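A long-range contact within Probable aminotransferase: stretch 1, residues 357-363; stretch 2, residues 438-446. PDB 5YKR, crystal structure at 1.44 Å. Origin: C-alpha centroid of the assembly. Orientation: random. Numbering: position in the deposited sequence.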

ATOM      1  N   GLN A 357     -14.809  27.872  -7.567  1.00 15.38           N
ATOM      2  CA  GLN A 357     -15.893  28.541  -8.281  1.00 16.30           C
ATOM      3  C   GLN A 357     -16.935  27.515  -8.788  1.00 17.25           C
ATOM      4  O   GLN A 357     -18.160  27.695  -8.652  1.00 17.52           O
ATOM      5  N   LEU A 358     -16.432  26.442  -9.393  1.00 15.88           N
ATOM      6  CA  LEU A 358     -17.324  25.433  -9.969  1.00 16.57           C
ATOM      7  C   LEU A 358     -18.048  24.652  -8.862  1.00 15.78           C
ATOM      8  O   LEU A 358     -19.234  24.335  -9.001  1.00 15.30           O
ATOM      9  N   ALA A 359     -17.332  24.355  -7.768  1.00 14.58           N
ATOM     10  CA  ALA A 359     -17.956  23.662  -6.634  1.00 13.69           C
ATOM     11  C   ALA A 359     -19.038  24.520  -5.974  1.00 14.32           C
ATOM     12  O   ALA A 359     -20.090  24.012  -5.590  1.00 14.65           O
ATOM     13  N   ALA A 360     -18.790  25.821  -5.852  1.00 14.35           N
ATOM     14  CA  ALA A 360     -19.799  26.723  -5.304  1.00 14.12           C
ATOM     15  C   ALA A 360     -21.022  26.769  -6.160  1.00 14.80           C
ATOM     16  O   ALA A 360     -22.130  26.787  -5.641  1.00 16.42           O
ATOM     17  N   GLN A 361     -20.838  26.751  -7.484  1.00 14.86           N
ATOM     18  CA  GLN A 361     -21.961  26.728  -8.419  1.00 15.31           C
ATOM     19  C   GLN A 361     -22.781  25.436  -8.203  1.00 14.93           C
ATOM     20  O   GLN A 361     -23.994  25.441  -8.172  1.00 16.72           O
ATOM     21  N   LEU A 362     -22.082  24.309  -8.067  1.00 14.11           N
ATOM     22  CA  LEU A 362     -22.734  23.014  -7.915  1.00 14.01           C
ATOM     23  C   LEU A 362     -23.522  22.978  -6.590  1.00 14.56           C
ATOM     24  O   LEU A 362     -24.692  22.555  -6.566  1.00 15.26           O
ATOM     25  N   GLU A 363     -22.883  23.452  -5.519  1.00 14.91           N
ATOM     26  CA  GLU A 363     -23.502  23.538  -4.198  1.00 15.38           C
ATOM     27  C   GLU A 363     -24.777  24.401  -4.245  1.00 15.98           C
ATOM     28  O   GLU A 363     -25.822  23.996  -3.762  1.00 16.74           O
ATOM     29  N   ARG A 438     -16.008  22.011 -16.264  1.00 20.00           N
ATOM     30  CA  ARG A 438     -16.534  23.208 -16.913  1.00 20.63           C
ATOM     31  C   ARG A 438     -17.904  23.551 -16.337  1.00 19.47           C
ATOM     32  O   ARG A 438     -18.607  22.681 -15.804  1.00 17.67           O
ATOM     33  N   ALA A 439     -18.295  24.813 -16.470  1.00 19.58           N
ATOM     34  CA  ALA A 439     -19.605  25.255 -15.985  1.00 18.95           C
ATOM     35  C   ALA A 439     -20.745  24.414 -16.560  1.00 18.41           C
ATOM     36  O   ALA A 439     -21.678  24.041 -15.842  1.00 18.07           O
ATOM     37  N   GLU A 440     -20.660  24.057 -17.833  1.00 19.16           N
ATOM     38  CA  GLU A 440     -21.676  23.193 -18.442  1.00 19.85           C
ATOM     39  C   GLU A 440     -21.824  21.837 -17.773  1.00 18.47           C
ATOM     40  O   GLU A 440     -22.908  21.236 -17.780  1.00 19.28           O
ATOM     41  N   ASP A 441     -20.715  21.330 -17.234  1.00 16.40           N
ATOM     42  CA  ASP A 441     -20.732  20.025 -16.588  1.00 16.01           C
ATOM     43  C   ASP A 441     -21.501  20.115 -15.268  1.00 16.29           C
ATOM     44  O   ASP A 441     -22.291  19.227 -14.924  1.00 16.24           O
ATOM     45  N   VAL A 442     -21.283  21.202 -14.553  1.00 15.50           N
ATOM     46  CA  VAL A 442     -22.035  21.472 -13.331  1.00 15.28           C
ATOM     47  C   VAL A 442     -23.531  21.651 -13.644  1.00 15.68           C
ATOM     48  O   VAL A 442     -24.392  21.112 -12.920  1.00 16.49           O
ATOM     49  N   GLU A 443     -23.841  22.378 -14.713  1.00 16.31           N
ATOM     50  CA  GLU A 443     -25.235  22.558 -15.097  1.00 18.37           C
ATOM     51  C   GLU A 443     -25.900  21.227 -15.433  1.00 17.57           C
ATOM     52  O   GLU A 443     -27.085  21.008 -15.092  1.00 18.93           O
ATOM     53  N   LEU A 444     -25.172  20.338 -16.091  1.00 17.19           N
ATOM     54  CA  LEU A 444     -25.730  19.015 -16.406  1.00 16.26           C
ATOM     55  C   LEU A 444     -26.014  18.245 -15.121  1.00 16.09           C
ATOM     56  O   LEU A 444     -27.113  17.687 -14.933  1.00 16.68           O
ATOM     57  N   HIS A 445     -25.043  18.170 -14.224  1.00 14.81           N
ATOM     58  CA  HIS A 445     -25.308  17.574 -12.908  1.00 14.67           C
ATOM     59  C   HIS A 445     -26.581  18.127 -12.281  1.00 14.41           C
ATOM     60  O   HIS A 445     -27.433  17.377 -11.775  1.00 14.69           O
ATOM     61  N   ASP A 446     -26.670  19.440 -12.241  1.00 15.36           N
ATOM     62  CA  ASP A 446     -27.760  20.128 -11.541  1.00 15.56           C
ATOM     63  C   ASP A 446     -29.108  19.745 -12.140  1.00 16.51           C
ATOM     64  O   ASP A 446     -30.065  19.426 -11.397  1.00 16.25           O
TER

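Two helices, nearly parallel at 20° with axes 9.5 Å apart, pack through a small apolar centre. Val442 (chi1 t) points toward stretch 1 and is the most covered residue here. Val442 CG1 lies 3.7 Å from Leu362 CB, and Val442 CG2 lies 3.9 Å from Leu358 CD1.

Leu358 (m, m) also points toward the partner. Its CD1 reaches the start of the second helix, 3.4 Å from Ala439 N and 4.2 Å from Ala439 CB.

Leu362 (t, t) leaves its helix sideways. Its CD1 sits over one face of the His445 ring, 4.1 Å from the centroid, a CH-pi contact. His445 has chi1 t and chi2 -89°.

Gln361 (t, t, chi3 -14°) points toward stretch 2 along the polar edge. Its CD lies 3.6 Å from Val442 CG1, so the amide carbon packs against that methyl. Gln361 NE2 gives a weak hydrogen bond to Ala439 O at 3.4 Å. That oxygen also accepts the helical bond from Glu443 N.

Near His445, one water ties the helices together. It donates to Leu362 O (3.0 Å) and to Asp446 OD1 (2.8 Å), and hydrogen-bonds His445 ND1 (3.0 Å).

At the N-cap, Arg438 points away. Its NH2 forms a salt bridge with Asp441 OD1 at 2.8 Å, within stretch 2.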

ATOM      1  CB  GLN A 357     -15.320  29.358  -9.459  1.00 18.57           C
ATOM      2  CG  GLN A 357     -16.353  29.987 -10.374  1.00 22.83           C
ATOM      3  CD  GLN A 357     -15.710  30.603 -11.594  1.00 29.80           C
ATOM      4  OE1 GLN A 357     -15.830  30.092 -12.725  1.00 41.33           O
ATOM      5  NE2 GLN A 357     -15.040  31.712 -11.387  1.00 37.94           N
ATOM      6  CB  LEU A 358     -16.591  24.518 -10.962  1.00 17.46           C
ATOM      7  CG  LEU A 358     -16.294  25.035 -12.375  1.00 20.45           C
ATOM      8  CD1 LEU A 358     -17.591  25.202 -13.135  1.00 24.44           C
ATOM      9  CD2 LEU A 358     -15.628  26.384 -12.351  1.00 22.96           C
ATOM     10  CB  ALA A 359     -16.902  23.193  -5.659  1.00 14.22           C
ATOM     11  CB  ALA A 360     -19.221  28.102  -5.137  1.00 14.96           C
ATOM     12  CB  GLN A 361     -21.445  26.843  -9.866  1.00 17.76           C
ATOM     13  CG  GLN A 361     -22.500  26.755 -11.000  1.00 19.00           C
ATOM     14  CD  GLN A 361     -21.894  26.482 -12.394  1.00 22.71           C
ATOM     15  OE1 GLN A 361     -20.676  26.604 -12.577  1.00 25.39           O
ATOM     16  NE2 GLN A 361     -22.743  26.111 -13.375  1.00 24.94           N
ATOM     17  CB  LEU A 362     -21.671  21.886  -8.011  1.00 13.29           C
ATOM     18  CG  LEU A 362     -22.233  20.461  -8.110  1.00 14.81           C
ATOM     19  CD1 LEU A 362     -21.258  19.576  -8.906  1.00 17.11           C
ATOM     20  CD2 LEU A 362     -22.521  19.882  -6.739  1.00 15.29           C
ATOM     21  CB  GLU A 363     -22.518  24.157  -3.208  1.00 16.28           C
ATOM     22  CG  GLU A 363     -23.100  24.397  -1.811  1.00 17.02           C
ATOM     23  CD  GLU A 363     -22.244  25.336  -0.969  1.00 16.41           C
ATOM     24  OE1 GLU A 363     -21.297  25.977  -1.500  1.00 19.61           O
ATOM     25  OE2 GLU A 363     -22.512  25.400   0.243  1.00 22.18           O
ATOM     26  CB  ARG A 438     -16.689  22.928 -18.417  1.00 24.05           C
ATOM     27  CG  ARG A 438     -15.400  22.607 -19.165  1.00 26.95           C
ATOM     28  CD  ARG A 438     -15.676  21.970 -20.531  1.00 33.49           C
ATOM     29  NE  ARG A 438     -16.607  20.816 -20.428  1.00 45.63           N
ATOM     30  CZ  ARG A 438     -17.070  20.068 -21.438  1.00 49.67           C
ATOM     31  NH1 ARG A 438     -16.696  20.304 -22.700  1.00 53.12           N
ATOM     32  NH2 ARG A 438     -17.894  19.045 -21.174  1.00 48.14           N
ATOM     33  CB  ALA A 439     -19.803  26.717 -16.333  1.00 21.45           C
ATOM     34  CB  GLU A 440     -21.493  23.043 -19.979  1.00 22.78           C
ATOM     35  CG  GLU A 440     -20.250  22.310 -20.427  1.00 29.03           C
ATOM     36  CD  GLU A 440     -19.979  22.407 -21.923  1.00 37.87           C
ATOM     37  OE1 GLU A 440     -20.711  21.733 -22.697  1.00 51.74           O
ATOM     38  OE2 GLU A 440     -19.029  23.137 -22.313  1.00 48.67           O
ATOM     39  CB  ASP A 441     -19.302  19.598 -16.254  1.00 16.43           C
ATOM     40  CG  ASP A 441     -18.405  19.457 -17.454  1.00 18.75           C
ATOM     41  OD1 ASP A 441     -18.905  19.211 -18.578  1.00 20.49           O
ATOM     42  OD2 ASP A 441     -17.156  19.610 -17.245  1.00 21.25           O
ATOM     43  CB  VAL A 442     -21.463  22.689 -12.605  1.00 15.57           C
ATOM     44  CG1 VAL A 442     -22.351  23.086 -11.446  1.00 17.14           C
ATOM     45  CG2 VAL A 442     -20.057  22.409 -12.133  1.00 17.21           C
ATOM     46  CB  GLU A 443     -25.321  23.577 -16.274  1.00 21.11           C
ATOM     47  CG  GLU A 443     -24.913  24.982 -15.853  1.00 26.79           C
ATOM     48  CD  GLU A 443     -24.417  25.933 -16.987  1.00 38.33           C
ATOM     49  OE1 GLU A 443     -24.586  25.660 -18.220  1.00 49.43           O
ATOM     50  OE2 GLU A 443     -23.841  27.000 -16.630  1.00 47.61           O
ATOM     51  CB  LEU A 444     -24.806  18.225 -17.324  1.00 16.81           C
ATOM     52  CG  LEU A 444     -25.243  16.797 -17.696  1.00 17.59           C
ATOM     53  CD1 LEU A 444     -26.576  16.812 -18.463  1.00 19.81           C
ATOM     54  CD2 LEU A 444     -24.189  16.106 -18.515  1.00 18.95           C
ATOM     55  CB  HIS A 445     -24.106  17.834 -11.977  1.00 14.26           C
ATOM     56  CG  HIS A 445     -24.352  17.407 -10.554  1.00 15.16           C
ATOM     57  ND1 HIS A 445     -24.901  18.223  -9.575  1.00 14.77           N
ATOM     58  CD2 HIS A 445     -24.106  16.221  -9.955  1.00 17.50           C
ATOM     59  CE1 HIS A 445     -25.008  17.544  -8.449  1.00 17.37           C
ATOM     60  NE2 HIS A 445     -24.500  16.331  -8.647  1.00 19.92           N
ATOM     61  CB  ASP A 446     -27.557  21.646 -11.608  1.00 16.84           C
ATOM     62  CG  ASP A 446     -28.420  22.370 -10.620  1.00 16.90           C
ATOM     63  OD1 ASP A 446     -28.258  22.107  -9.405  1.00 19.38           O
ATOM     64  OD2 ASP A 446     -29.310  23.149 -11.044  1.00 23.30           O
TER
HETATM   65  O   HOH W   1     -25.746  21.021  -8.888  1.00 19.27           O